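Local coordinates for uncharacterized protein C4B3.07 (Schizosaccharomyces pombe, PDB 3QTM) that is required for correct translation termination and directly inhibits Ofd1, probably thereby stabilising the Sre1 transcription factor fragment that drives hypoxic gene expression, at residues 270-275 with 296-301; 304-307 with 311-314. All coordinates share one frame; numbering follows the deposited sequence.

Interaction 1 (270-275 with 296-301); sequences SWLNNS and ADIKMD
The flat peptide group of L272 meets I298 through its carbonyl: I298 CG2 lies 3.5 Å from L272 O, raised out of the carbonyl plane on one face. This is an antiparallel helix pair of the tetratricopeptide-type helical array; the segment axes come within 9.8 Å, with 161° between their N-to-C directions. Another flat group, the N273 amide, takes a hydrogen bond at OD1 from a water at 2.8 Å. That water accepts from K299 NZ at 2.8 Å, joining the two helices along one flank, while the same ammonium forms a salt bridge with E318. The W271 indole is turned to helix 229-254, stacked on F246 and meeting the Y243 ring with inclined planes.

At the centre, L272 crosses the D301 side chain at about a right angle, and L272 CD1 reaches D301 CB and C, both at 3.8 Å, so the methylene and backbone, not the carboxylate, meet the leucine. I298 CD1 extends to S275 CB at 4.0 Å. With OG of S275 beside its own backbone N (chi1 -63°), the hydroxyl donates to W271 O at 2.9 Å, the C=O...OG angle being 139°; S275 N bonds to that oxygen from the opposite face.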
loop_
_atom_site.group_PDB
_atom_site.type_symbol
_atom_site.label_atom_id
_atom_site.label_comp_id
_atom_site.label_asym_id
_atom_site.label_seq_id
_atom_site.Cartn_x
_atom_site.Cartn_y
_atom_site.Cartn_z
ATOM N N SER A 270 16.985 4.070 -15.264
ATOM C CA SER A 270 15.972 5.088 -15.013
ATOM C C SER A 270 15.312 4.861 -13.662
ATOM O O SER A 270 15.060 5.804 -12.905
ATOM C CB SER A 270 14.907 5.087 -16.102
ATOM O OG SER A 270 15.068 6.202 -16.945
ATOM N N TRP A 271 15.020 3.604 -13.363
ATOM C CA TRP A 271 14.352 3.298 -12.109
ATOM C C TRP A 271 15.282 3.508 -10.919
ATOM O O TRP A 271 14.857 4.004 -9.875
ATOM C CB TRP A 271 13.749 1.894 -12.140
ATOM C CG TRP A 271 12.573 1.845 -13.044
ATOM C CD1 TRP A 271 12.452 1.138 -14.206
ATOM C CD2 TRP A 271 11.352 2.573 -12.884
ATOM N NE1 TRP A 271 11.223 1.374 -14.776
ATOM C CE2 TRP A 271 10.529 2.251 -13.983
ATOM C CE3 TRP A 271 10.872 3.465 -11.913
ATOM C CZ2 TRP A 271 9.246 2.781 -14.134
ATOM C CZ3 TRP A 271 9.604 3.996 -12.070
ATOM C CH2 TRP A 271 8.806 3.653 -13.173
ATOM N N LEU A 272 16.552 3.157 -11.089
ATOM C CA LEU A 272 17.532 3.362 -10.030
ATOM C C LEU A 272 17.701 4.848 -9.740
ATOM O O LEU A 272 17.768 5.262 -8.576
ATOM C CB LEU A 272 18.870 2.711 -10.387
ATOM C CG LEU A 272 18.841 1.180 -10.354
ATOM C CD1 LEU A 272 20.143 0.568 -10.879
ATOM C CD2 LEU A 272 18.531 0.686 -8.951
ATOM N N ASN A 273 17.734 5.657 -10.795
ATOM C CA ASN A 273 17.827 7.103 -10.619
ATOM C C ASN A 273 16.563 7.755 -10.045
ATOM O O ASN A 273 16.653 8.736 -9.312
ATOM C CB ASN A 273 18.243 7.783 -11.925
ATOM C CG ASN A 273 19.746 7.800 -12.103
ATOM O OD1 ASN A 273 20.483 8.162 -11.181
ATOM N ND2 ASN A 273 20.210 7.393 -13.279
ATOM N N ASN A 274 15.392 7.220 -10.394
ATOM C CA ASN A 274 14.149 7.603 -9.725
ATOM C C ASN A 274 14.248 7.307 -8.225
ATOM O O ASN A 274 13.790 8.086 -7.384
ATOM C CB ASN A 274 12.966 6.836 -10.316
ATOM C CG ASN A 274 12.552 7.358 -11.682
ATOM O OD1 ASN A 274 12.720 8.542 -11.986
ATOM N ND2 ASN A 274 12.001 6.476 -12.509
ATOM N N SER A 275 14.851 6.169 -7.908
ATOM C CA SER A 275 15.034 5.753 -6.523
ATOM C C SER A 275 15.911 6.765 -5.801
ATOM O O SER A 275 15.633 7.133 -4.662
ATOM C CB SER A 275 15.667 4.363 -6.470
ATOM O OG SER A 275 14.813 3.411 -7.068
ATOM N N ALA A 296 23.927 4.289 -0.758
ATOM C CA ALA A 296 25.077 3.512 -1.189
ATOM C C ALA A 296 24.678 2.282 -2.014
ATOM O O ALA A 296 25.276 2.011 -3.058
ATOM C CB ALA A 296 25.921 3.105 0.021
ATOM N N ASP A 297 23.670 1.539 -1.552
ATOM C CA ASP A 297 23.219 0.342 -2.267
ATOM C C ASP A 297 22.668 0.666 -3.651
ATOM O O ASP A 297 22.908 -0.063 -4.607
ATOM C CB ASP A 297 22.147 -0.399 -1.471
ATOM C CG ASP A 297 22.655 -0.903 -0.127
ATOM O OD1 ASP A 297 23.888 -1.059 0.038
ATOM O OD2 ASP A 297 21.808 -1.146 0.760
ATOM N N ILE A 298 21.908 1.750 -3.748
ATOM C CA ILE A 298 21.367 2.186 -5.033
ATOM C C ILE A 298 22.495 2.570 -5.998
ATOM O O ILE A 298 22.485 2.197 -7.170
ATOM C CB ILE A 298 20.414 3.378 -4.845
ATOM C CG1 ILE A 298 19.221 2.964 -3.967
ATOM C CG2 ILE A 298 19.946 3.915 -6.192
ATOM C CD1 ILE A 298 18.371 4.138 -3.497
ATOM N N LYS A 299 23.474 3.315 -5.496
ATOM C CA LYS A 299 24.617 3.700 -6.314
ATOM C C LYS A 299 25.440 2.490 -6.764
ATOM O O LYS A 299 25.940 2.455 -7.886
ATOM C CB LYS A 299 25.489 4.692 -5.550
ATOM C CG LYS A 299 24.798 6.029 -5.287
ATOM C CD LYS A 299 24.584 6.831 -6.580
ATOM C CE LYS A 299 24.031 8.228 -6.284
ATOM N NZ LYS A 299 23.854 9.052 -7.520
HETATM N N MSE A 300 25.569 1.497 -5.889
HETATM C CA MSE A 300 26.302 0.278 -6.223
HETATM C C MSE A 300 25.585 -0.545 -7.286
HETATM O O MSE A 300 26.224 -1.176 -8.120
HETATM C CB MSE A 300 26.546 -0.568 -4.977
HETATM C CG MSE A 300 27.671 -0.057 -4.100
HETATM SE SE MSE A 300 27.813 -1.067 -2.424
HETATM C CE MSE A 300 26.743 0.030 -1.239
ATOM N N ASP A 301 24.254 -0.526 -7.258
ATOM C CA ASP A 301 23.450 -1.115 -8.328
ATOM C C ASP A 301 23.657 -0.370 -9.653
ATOM O O ASP A 301 23.764 -0.983 -10.716
ATOM C CB ASP A 301 21.965 -1.099 -7.953
ATOM C CG ASP A 301 21.603 -2.174 -6.928
ATOM O OD1 ASP A 301 22.324 -3.197 -6.846
ATOM O OD2 ASP A 301 20.587 -1.998 -6.216
HETATM O O HOH W 1 22.941 9.021 -10.199
#

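Interaction 2 (304-307 with 311-314); sequences QIVQ and SQDN
V306 and Q312 are the closest backbone positions across this turn, their CA atoms 6.1 Å apart. Helix 292-305 ends just before: V306 is the first residue to leave helical geometry, with psi at 141°, and this extended conformation starts the turn into helix 309-328. Residues 311-314 lie wholly within that second helix, so the contact sets the end of one helix against the first turns of the next, at the turn joining helices 292-305 and 309-328 in the C-terminal region of a tetratricopeptide-like fold.

V306 carries the contact with both methyls, each serving a different neighbour. CG1 sits between the backbone N and the carbonyl carbon (chi1 77°), and from there it lies against the base of Q312, 3.5 Å from Q312 CB and 3.6 Å from Q312 CA. CG2 goes the other way, to S311 CB at 3.8 Å. The Q312 chain begins anti to its backbone N (chi1 -173°) and runs on extended, so that CG still passes V306 CG1 at 4.1 Å while the amide travels on to a weak hydrogen bond from NE2 to A303 O. The hydroxyl of S311 is likewise engaged elsewhere, hydrogen-bonded to OD2 of D308 in the connecting turn.

No hydrogen bond links the two segments directly. The evidence therefore describes a contact of carbon against carbon, in which van der Waals packing and the partial covering of two valine methyls at the protein surface join the segments, and the polar ends of S311 and Q312 find their partners beside it.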
loop_
_atom_site.group_PDB
_atom_site.type_symbol
_atom_site.label_atom_id
_atom_site.label_comp_id
_atom_site.label_asym_id
_atom_site.label_seq_id
_atom_site.Cartn_x
_atom_site.Cartn_y
_atom_site.Cartn_z
ATOM N N GLN A 304 27.065 -1.327 -11.041
ATOM C CA GLN A 304 27.167 -2.713 -11.487
ATOM C C GLN A 304 26.764 -2.895 -12.953
ATOM O O GLN A 304 27.319 -3.734 -13.665
ATOM C CB GLN A 304 26.318 -3.611 -10.585
ATOM C CG GLN A 304 26.198 -5.043 -11.068
ATOM C CD GLN A 304 25.249 -5.859 -10.210
ATOM O OE1 GLN A 304 25.456 -6.006 -8.999
ATOM N NE2 GLN A 304 24.197 -6.396 -10.834
ATOM N N ILE A 305 25.811 -2.095 -13.408
ATOM C CA ILE A 305 25.200 -2.324 -14.715
ATOM C C ILE A 305 25.577 -1.286 -15.765
ATOM O O ILE A 305 25.402 -1.515 -16.964
ATOM C CB ILE A 305 23.655 -2.371 -14.601
ATOM C CG1 ILE A 305 23.099 -1.001 -14.203
ATOM C CG2 ILE A 305 23.234 -3.436 -13.603
ATOM C CD1 ILE A 305 21.640 -0.830 -14.518
ATOM N N VAL A 306 26.079 -0.138 -15.320
ATOM C CA VAL A 306 26.361 0.956 -16.244
ATOM C C VAL A 306 27.451 0.531 -17.239
ATOM O O VAL A 306 28.393 -0.171 -16.877
ATOM C CB VAL A 306 26.748 2.247 -15.495
ATOM C CG1 VAL A 306 28.176 2.163 -14.984
ATOM C CG2 VAL A 306 26.541 3.472 -16.388
ATOM N N GLN A 307 27.304 0.936 -18.496
ATOM C CA GLN A 307 28.199 0.473 -19.560
ATOM C C GLN A 307 29.370 1.421 -19.802
ATOM O O GLN A 307 30.174 1.220 -20.708
ATOM C CB GLN A 307 27.417 0.298 -20.858
ATOM C CG GLN A 307 26.387 -0.807 -20.835
ATOM C CD GLN A 307 25.544 -0.812 -22.091
ATOM O OE1 GLN A 307 24.824 0.152 -22.375
ATOM N NE2 GLN A 307 25.630 -1.897 -22.861
ATOM N N SER A 311 30.996 6.934 -15.764
ATOM C CA SER A 311 29.835 6.892 -14.893
ATOM C C SER A 311 30.047 5.898 -13.752
ATOM O O SER A 311 29.757 6.197 -12.593
ATOM C CB SER A 311 28.587 6.551 -15.702
ATOM O OG SER A 311 28.259 7.634 -16.564
ATOM N N GLN A 312 30.566 4.721 -14.077
ATOM C CA GLN A 312 30.793 3.719 -13.056
ATOM C C GLN A 312 31.684 4.276 -11.954
ATOM O O GLN A 312 31.404 4.110 -10.762
ATOM C CB GLN A 312 31.407 2.465 -13.656
ATOM C CG GLN A 312 31.504 1.324 -12.661
ATOM C CD GLN A 312 32.365 0.189 -13.168
ATOM O OE1 GLN A 312 33.430 0.416 -13.747
ATOM N NE2 GLN A 312 31.912 -1.047 -12.953
ATOM N N ASP A 313 32.752 4.958 -12.360
ATOM C CA ASP A 313 33.646 5.614 -11.409
ATOM C C ASP A 313 32.884 6.567 -10.497
ATOM O O ASP A 313 33.096 6.581 -9.280
ATOM C CB ASP A 313 34.749 6.394 -12.140
ATOM C CG ASP A 313 35.856 5.491 -12.681
ATOM O OD1 ASP A 313 35.749 4.248 -12.556
ATOM O OD2 ASP A 313 36.838 6.036 -13.236
ATOM N N ASN A 314 32.017 7.383 -11.092
ATOM C CA ASN A 314 31.204 8.325 -10.320
ATOM C C ASN A 314 30.341 7.618 -9.264
ATOM O O ASN A 314 30.370 7.975 -8.081
ATOM C CB ASN A 314 30.317 9.165 -11.243
ATOM C CG ASN A 314 31.112 10.146 -12.087
ATOM O OD1 ASN A 314 32.211 10.563 -11.714
ATOM N ND2 ASN A 314 30.558 10.519 -13.227
#

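How the interactions relate
Along the chain, helix 262-285 comes first, and interaction 1 closes a 20-residue span, mostly helical, by pairing it with helix 292-305. Interaction 2 follows where that second helix ends, closing the short 306-308 turn into helix 309-328. The two are in series, neither nested nor crossed, and helix 292-305 is the element they share. Their centres lie 11 Å apart and they touch: L272 CD1 is 4.2 Å from I305 CD1, while I305 also packs on A268 and S269 of helix 262-285. Contacts of K299 and M300 with A319 add to the joining of helices 292-305 and 309-328, so helices 262-285, 292-305 and 309-328 are tied side by side in chain order.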